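Side-chain contact in cytochrome c (Pseudomonas aeruginosa, PDB 6RTE), which acts as a dihydro-heme d1 dehydrogenase in heme d1 biosynthesis, pairing a heme c domain with an eight-bladed beta-propeller: residues Ser69-Pro73 and Ala74-Glu78. Residues are numbered along the deposited sequence; the frame is centred on the assembly and turned at random.
Sequences SRLKP and AQARE
Lys72 and Gln75 meet where the loop turns into helix 73-82, and a side-chain amide closes the turn. The backbone N of Lys72, at the N-cap position, donates to Gln75 OE1 at 3.0 Å, standing above the carbonyl plane of the amide rather than in it. Gln75 reaches back because CG lies beside its own backbone N (chi1 -59°) and the chain beyond is extended.

Backbone bonds start the helix. Lys72 O accepts from Ala76 N at 2.9 Å and, weakly, from Gln75 N, while Pro73 O takes Arg77 N. Proline suits the first turn, where its missing N-H costs no helical bond.

Apolar contacts add to these bonds. Leu71 spreads its two methyls over the first turn, CD1 against Gln75 CB (3.7 Å) and CD2 against Ala76 CB (3.7 Å); the small Ala76 lets the branched leucine, which also touches heme c, come close. Pro73 and Ala76 pack on Tyr109 of helix 98-109, and Arg77 ties the turn to the same helix through salt bridges with Asp98 and Asp102.

Gln75, at N3, thus supplies one half of a capping box; lysine, lacking a side-chain acceptor, cannot supply the other. The bond probably helps fix the helix start near the heme.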
loop_
_atom_site.group_PDB
_atom_site.type_symbol
_atom_site.label_atom_id
_atom_site.label_comp_id
_atom_site.label_asym_id
_atom_site.label_seq_id
_atom_site.Cartn_x
_atom_site.Cartn_y
_atom_site.Cartn_z
ATOM N N SER A 69 14.694 -2.189 -5.086
ATOM C CA SER A 69 14.342 -3.597 -4.891
ATOM C C SER A 69 13.408 -4.131 -5.964
ATOM O O SER A 69 13.372 -5.344 -6.191
ATOM C CB SER A 69 13.697 -3.783 -3.509
ATOM O OG SER A 69 12.434 -3.131 -3.434
ATOM N N ARG A 70 12.658 -3.264 -6.634
ATOM C CA ARG A 70 11.752 -3.687 -7.687
ATOM C C ARG A 70 12.306 -3.442 -9.083
ATOM O O ARG A 70 11.619 -3.736 -10.064
ATOM C CB ARG A 70 10.405 -2.967 -7.550
ATOM C CG ARG A 70 9.332 -3.761 -6.834
ATOM C CD ARG A 70 9.411 -3.604 -5.328
ATOM N NE ARG A 70 8.078 -3.521 -4.728
ATOM C CZ ARG A 70 7.846 -3.215 -3.454
ATOM N NH1 ARG A 70 8.851 -2.960 -2.632
ATOM N NH2 ARG A 70 6.600 -3.165 -3.003
ATOM N N LEU A 71 13.521 -2.916 -9.195
ATOM C CA LEU A 71 14.132 -2.569 -10.474
ATOM C C LEU A 71 15.364 -3.448 -10.657
ATOM O O LEU A 71 16.328 -3.333 -9.897
ATOM C CB LEU A 71 14.507 -1.087 -10.505
ATOM C CG LEU A 71 15.073 -0.537 -11.818
ATOM C CD1 LEU A 71 13.978 -0.468 -12.892
ATOM C CD2 LEU A 71 15.704 0.829 -11.580
ATOM N N LYS A 72 15.333 -4.322 -11.648
ATOM C CA LYS A 72 16.488 -5.178 -11.904
ATOM C C LYS A 72 17.650 -4.339 -12.432
ATOM O O LYS A 72 17.433 -3.373 -13.176
ATOM C CB LYS A 72 16.132 -6.274 -12.903
ATOM C CG LYS A 72 15.194 -7.332 -12.337
ATOM C CD LYS A 72 15.103 -8.547 -13.253
ATOM C CE LYS A 72 13.983 -9.499 -12.825
ATOM N NZ LYS A 72 12.635 -8.865 -12.927
ATOM N N PRO A 73 18.889 -4.674 -12.063
ATOM C CA PRO A 73 20.031 -3.869 -12.535
ATOM C C PRO A 73 20.097 -3.700 -14.039
ATOM O O PRO A 73 20.519 -2.634 -14.516
ATOM C CB PRO A 73 21.231 -4.648 -11.984
ATOM C CG PRO A 73 20.692 -5.199 -10.673
ATOM C CD PRO A 73 19.297 -5.646 -11.032
ATOM N N ALA A 74 19.688 -4.713 -14.810
ATOM C CA ALA A 74 19.663 -4.558 -16.258
ATOM C C ALA A 74 18.654 -3.496 -16.678
ATOM O O ALA A 74 18.875 -2.783 -17.666
ATOM C CB ALA A 74 19.349 -5.900 -16.928
ATOM N N GLN A 75 17.551 -3.364 -15.931
ATOM C CA GLN A 75 16.570 -2.326 -16.232
ATOM C C GLN A 75 17.081 -0.952 -15.814
ATOM O O GLN A 75 16.852 0.041 -16.517
ATOM C CB GLN A 75 15.244 -2.650 -15.541
ATOM C CG GLN A 75 14.660 -4.002 -15.960
ATOM C CD GLN A 75 13.489 -4.443 -15.093
ATOM O OE1 GLN A 75 13.390 -4.073 -13.917
ATOM N NE2 GLN A 75 12.591 -5.235 -15.673
ATOM N N ALA A 76 17.777 -0.872 -14.674
ATOM C CA ALA A 76 18.423 0.383 -14.293
ATOM C C ALA A 76 19.434 0.815 -15.347
ATOM O O ALA A 76 19.522 2.000 -15.689
ATOM C CB ALA A 76 19.108 0.240 -12.936
ATOM N N ARG A 77 20.210 -0.139 -15.873
ATOM C CA ARG A 77 21.194 0.190 -16.898
ATOM C C ARG A 77 20.529 0.826 -18.111
ATOM O O ARG A 77 21.031 1.816 -18.660
ATOM C CB ARG A 77 21.947 -1.071 -17.305
ATOM C CG ARG A 77 23.215 -0.812 -18.091
ATOM C CD ARG A 77 23.982 -2.102 -18.324
ATOM N NE ARG A 77 25.264 -1.846 -18.974
ATOM C CZ ARG A 77 25.418 -1.700 -20.287
ATOM N NH1 ARG A 77 24.372 -1.794 -21.101
ATOM N NH2 ARG A 77 26.626 -1.463 -20.786
ATOM N N GLU A 78 19.396 0.272 -18.549
ATOM C CA GLU A 78 18.726 0.819 -19.722
ATOM C C GLU A 78 18.154 2.196 -19.431
ATOM O O GLU A 78 18.153 3.061 -20.316
ATOM C CB GLU A 78 17.634 -0.140 -20.196
ATOM C CG GLU A 78 18.158 -1.488 -20.690
ATOM C CD GLU A 78 18.843 -1.401 -22.054
ATOM O OE1 GLU A 78 19.018 -0.278 -22.575
ATOM O OE2 GLU A 78 19.204 -2.462 -22.608
#